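Local coordinates for protein KLLA0E08119p (Kluyveromyces lactis, PDB 3VA7) that probably catalyses the ATP- and biotin-dependent carboxylation of urea to urea-1-carboxylate, the first step of urea breakdown by the allophanate route, at residues A366-F377 with V439-L449. Numbering follows the deposited sequence.
Sequences ARLYAENPVKDF and VYGCITNIDYL
Asn445 reaches across to the strand at Arg367 and Tyr369 and grips its backbone twice with one side-chain amide. Its ND2 donates to Arg367 O at 3.0 Å, nearly straight and in the amide plane, while its OD1 accepts from Tyr369 N at 2.8 Å, the donor standing above the carbonyl plane. An asparagine suits the place because it offers donor and acceptor together; CG sits between backbone N and carbonyl carbon (chi1 64°), which swings the amide toward the strand. The other N-H of Asn445 ND2 goes to a water, which donates to Glu371 OE1. With an alanine here, Arg367 O and Tyr369 N would probably lose these mates, and the water its link to the helix start. Beside the amide, branched Leu368 lays CD1 against Ile446 CD1 (3.7 Å) and CD2 against Val439 CG2. Pro373 CG packs on Tyr448 CB at 3.6 Å, and flat Phe377 turns its edge to the Tyr448 face, planes at 74°. Farther out, Arg367 NH1 donates to Tyr369 OH, its NE and NH2 salt-bridged to Glu268 and Glu325; Thr444 OG1 accepts from Ile446 N in an ST turn. One neutral amide thus joins helix 446-454 to strand 362-372 of the biotin carboxylase C-terminal domain, pairing buried backbone groups without adding charge.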
loop_
_atom_site.group_PDB
_atom_site.type_symbol
_atom_site.label_atom_id
_atom_site.label_comp_id
_atom_site.label_asym_id
_atom_site.label_seq_id
_atom_site.Cartn_x
_atom_site.Cartn_y
_atom_site.Cartn_z
ATOM N N ALA A 366 11.073 20.204 17.704
ATOM C CA ALA A 366 11.839 19.458 16.710
ATOM C C ALA A 366 11.056 19.499 15.401
ATOM O O ALA A 366 9.808 19.420 15.383
ATOM C CB ALA A 366 12.060 17.984 17.170
ATOM N N ARG A 367 11.771 19.625 14.298
ATOM C CA ARG A 367 11.091 19.755 13.027
ATOM C C ARG A 367 11.117 18.442 12.252
ATOM O O ARG A 367 12.170 18.041 11.728
ATOM C CB ARG A 367 11.788 20.829 12.211
ATOM C CG ARG A 367 11.983 22.174 12.877
ATOM C CD ARG A 367 12.114 23.223 11.746
ATOM N NE ARG A 367 12.339 24.582 12.211
ATOM C CZ ARG A 367 12.604 25.598 11.394
ATOM N NH1 ARG A 367 12.667 25.405 10.086
ATOM N NH2 ARG A 367 12.814 26.806 11.879
ATOM N N LEU A 368 9.970 17.780 12.162
ATOM C CA LEU A 368 9.848 16.565 11.365
ATOM C C LEU A 368 9.714 16.888 9.897
ATOM O O LEU A 368 8.714 17.477 9.484
ATOM C CB LEU A 368 8.647 15.717 11.803
ATOM C CG LEU A 368 8.526 14.260 11.268
ATOM C CD1 LEU A 368 9.453 13.282 12.015
ATOM C CD2 LEU A 368 7.062 13.758 11.330
ATOM N N TYR A 369 10.725 16.481 9.127
ATOM C CA TYR A 369 10.784 16.645 7.663
ATOM C C TYR A 369 10.645 15.314 6.907
ATOM O O TYR A 369 11.184 14.278 7.340
ATOM C CB TYR A 369 12.127 17.272 7.255
ATOM C CG TYR A 369 12.273 18.753 7.566
ATOM C CD1 TYR A 369 11.711 19.703 6.713
ATOM C CD2 TYR A 369 13.003 19.204 8.668
ATOM C CE1 TYR A 369 11.820 21.064 6.959
ATOM C CE2 TYR A 369 13.128 20.561 8.926
ATOM C CZ TYR A 369 12.530 21.495 8.051
ATOM O OH TYR A 369 12.582 22.865 8.240
ATOM N N ALA A 370 9.952 15.337 5.761
ATOM C CA ALA A 370 9.976 14.232 4.803
ATOM C C ALA A 370 11.293 14.305 4.047
ATOM O O ALA A 370 11.386 14.870 2.946
ATOM C CB ALA A 370 8.837 14.342 3.861
ATOM N N GLU A 371 12.327 13.743 4.651
ATOM C CA GLU A 371 13.689 13.798 4.110
ATOM C C GLU A 371 14.441 12.534 4.483
ATOM O O GLU A 371 14.124 11.886 5.517
ATOM C CB GLU A 371 14.481 14.892 4.802
ATOM C CG GLU A 371 14.591 16.182 4.127
ATOM C CD GLU A 371 15.132 17.210 5.104
ATOM O OE1 GLU A 371 15.498 16.768 6.233
ATOM O OE2 GLU A 371 15.162 18.431 4.748
ATOM N N ASN A 372 15.497 12.250 3.716
ATOM C CA ASN A 372 16.380 11.135 4.038
ATOM C C ASN A 372 17.753 11.528 4.634
ATOM O O ASN A 372 18.668 11.927 3.913
ATOM C CB ASN A 372 16.525 10.243 2.803
ATOM C CG ASN A 372 17.195 8.953 3.128
ATOM O OD1 ASN A 372 17.592 8.738 4.258
ATOM N ND2 ASN A 372 17.320 8.081 2.155
ATOM N N PRO A 373 17.918 11.425 5.958
ATOM C CA PRO A 373 19.248 11.759 6.512
ATOM C C PRO A 373 20.438 10.926 5.997
ATOM O O PRO A 373 21.580 11.417 5.980
ATOM C CB PRO A 373 19.046 11.549 7.998
ATOM C CG PRO A 373 17.637 11.962 8.192
ATOM C CD PRO A 373 16.903 11.371 7.020
ATOM N N VAL A 374 20.164 9.698 5.548
ATOM C CA VAL A 374 21.198 8.767 5.057
ATOM C C VAL A 374 21.654 9.098 3.629
ATOM O O VAL A 374 22.821 8.861 3.269
ATOM C CB VAL A 374 20.715 7.297 5.138
ATOM C CG1 VAL A 374 21.688 6.352 4.457
ATOM C CG2 VAL A 374 20.471 6.880 6.594
ATOM N N LYS A 375 20.748 9.641 2.821
ATOM C CA LYS A 375 21.122 10.108 1.489
ATOM C C LYS A 375 21.038 11.638 1.349
ATOM O O LYS A 375 20.332 12.150 0.478
ATOM C CB LYS A 375 20.306 9.400 0.388
ATOM C CG LYS A 375 20.454 7.830 0.316
ATOM C CD LYS A 375 21.927 7.320 0.498
ATOM C CE LYS A 375 22.696 7.229 -0.843
ATOM N NZ LYS A 375 21.841 6.533 -1.863
ATOM N N ASP A 376 21.757 12.366 2.198
ATOM C CA ASP A 376 21.962 13.811 1.971
ATOM C C ASP A 376 20.723 14.702 2.182
ATOM O O ASP A 376 20.619 15.796 1.597
ATOM C CB ASP A 376 22.503 14.059 0.535
ATOM C CG ASP A 376 23.941 13.573 0.344
ATOM O OD1 ASP A 376 24.855 14.116 1.006
ATOM O OD2 ASP A 376 24.148 12.658 -0.482
ATOM N N PHE A 377 19.784 14.239 2.999
ATOM C CA PHE A 377 18.584 15.028 3.291
ATOM C C PHE A 377 17.809 15.377 2.010
ATOM O O PHE A 377 17.267 16.475 1.837
ATOM C CB PHE A 377 18.946 16.241 4.140
ATOM C CG PHE A 377 19.701 15.876 5.378
ATOM C CD1 PHE A 377 21.095 15.722 5.338
ATOM C CD2 PHE A 377 19.020 15.639 6.573
ATOM C CE1 PHE A 377 21.815 15.359 6.466
ATOM C CE2 PHE A 377 19.709 15.278 7.716
ATOM C CZ PHE A 377 21.131 15.128 7.666
ATOM N N VAL A 439 5.316 7.964 11.983
ATOM C CA VAL A 439 4.916 8.417 10.655
ATOM C C VAL A 439 5.556 7.563 9.528
ATOM O O VAL A 439 6.782 7.473 9.415
ATOM C CB VAL A 439 5.270 9.886 10.480
ATOM C CG1 VAL A 439 5.118 10.306 8.997
ATOM C CG2 VAL A 439 4.427 10.750 11.430
ATOM N N TYR A 440 4.720 6.945 8.688
ATOM C CA TYR A 440 5.202 5.949 7.740
ATOM C C TYR A 440 4.588 6.173 6.356
ATOM O O TYR A 440 3.448 6.613 6.258
ATOM C CB TYR A 440 4.879 4.532 8.225
ATOM C CG TYR A 440 5.300 4.132 9.644
ATOM C CD1 TYR A 440 6.647 3.848 9.967
ATOM C CD2 TYR A 440 4.337 3.947 10.641
ATOM C CE1 TYR A 440 7.023 3.447 11.279
ATOM C CE2 TYR A 440 4.684 3.536 11.933
ATOM C CZ TYR A 440 6.020 3.298 12.250
ATOM O OH TYR A 440 6.326 2.902 13.542
ATOM N N GLY A 441 5.346 5.884 5.295
ATOM C CA GLY A 441 4.906 6.181 3.927
ATOM C C GLY A 441 5.867 7.062 3.133
ATOM O O GLY A 441 5.890 7.034 1.883
ATOM N N CYS A 442 6.627 7.864 3.881
ATOM C CA CYS A 442 7.724 8.677 3.412
ATOM C C CYS A 442 8.883 8.379 4.320
ATOM O O CYS A 442 8.689 8.015 5.463
ATOM C CB CYS A 442 7.409 10.150 3.642
ATOM S SG CYS A 442 6.165 10.754 2.529
ATOM N N ILE A 443 10.088 8.583 3.833
ATOM C CA ILE A 443 11.224 8.643 4.689
ATOM C C ILE A 443 11.174 9.981 5.485
ATOM O O ILE A 443 10.861 11.049 4.930
ATOM C CB ILE A 443 12.528 8.520 3.859
ATOM C CG1 ILE A 443 12.502 7.241 2.975
ATOM C CG2 ILE A 443 13.784 8.570 4.802
ATOM C CD1 ILE A 443 13.579 7.202 1.845
ATOM N N THR A 444 11.465 9.897 6.784
ATOM C CA THR A 444 11.452 11.049 7.672
ATOM C C THR A 444 12.808 11.208 8.299
ATOM O O THR A 444 13.712 10.416 8.034
ATOM C CB THR A 444 10.366 10.950 8.797
ATOM O OG1 THR A 444 10.707 9.963 9.796
ATOM C CG2 THR A 444 8.978 10.647 8.181
ATOM N N ASN A 445 12.947 12.234 9.123
ATOM C CA ASN A 445 14.198 12.484 9.784
ATOM C C ASN A 445 14.037 12.121 11.242
ATOM O O ASN A 445 14.761 12.587 12.092
ATOM C CB ASN A 445 14.641 13.943 9.565
ATOM C CG ASN A 445 13.659 15.002 10.201
ATOM O OD1 ASN A 445 12.477 14.755 10.423
ATOM N ND2 ASN A 445 14.187 16.183 10.481
ATOM N N ILE A 446 13.076 11.268 11.544
ATOM C CA ILE A 446 12.711 11.040 12.931
ATOM C C ILE A 446 13.877 10.435 13.700
ATOM O O ILE A 446 14.182 10.832 14.815
ATOM C CB ILE A 446 11.392 10.206 13.051
ATOM C CG1 ILE A 446 10.845 10.181 14.460
ATOM C CG2 ILE A 446 11.509 8.751 12.477
ATOM C CD1 ILE A 446 10.603 11.551 15.107
ATOM N N ASP A 447 14.516 9.457 13.081
ATOM C CA ASP A 447 15.599 8.734 13.690
ATOM C C ASP A 447 16.766 9.672 13.898
ATOM O O ASP A 447 17.373 9.645 14.937
ATOM C CB ASP A 447 16.047 7.536 12.827
ATOM C CG ASP A 447 17.078 6.680 13.545
ATOM O OD1 ASP A 447 16.710 6.144 14.600
ATOM O OD2 ASP A 447 18.259 6.606 13.109
ATOM N N TYR A 448 17.101 10.460 12.892
ATOM C CA TYR A 448 18.088 11.544 13.028
ATOM C C TYR A 448 17.762 12.507 14.197
ATOM O O TYR A 448 18.606 12.808 15.034
ATOM C CB TYR A 448 18.101 12.278 11.711
ATOM C CG TYR A 448 18.913 13.514 11.655
ATOM C CD1 TYR A 448 18.291 14.760 11.697
ATOM C CD2 TYR A 448 20.303 13.459 11.473
ATOM C CE1 TYR A 448 19.020 15.922 11.594
ATOM C CE2 TYR A 448 21.054 14.620 11.377
ATOM C CZ TYR A 448 20.406 15.852 11.435
ATOM O OH TYR A 448 21.106 17.034 11.343
ATOM N N LEU A 449 16.512 12.939 14.263
ATOM C CA LEU A 449 16.028 13.751 15.382
ATOM C C LEU A 449 16.242 13.066 16.713
ATOM O O LEU A 449 16.641 13.720 17.668
ATOM C CB LEU A 449 14.526 14.091 15.243
ATOM C CG LEU A 449 14.017 15.366 14.563
ATOM C CD1 LEU A 449 15.098 16.129 13.840
ATOM C CD2 LEU A 449 12.840 15.041 13.654
HETATM O O HOH W 1 16.686 16.908 9.042
#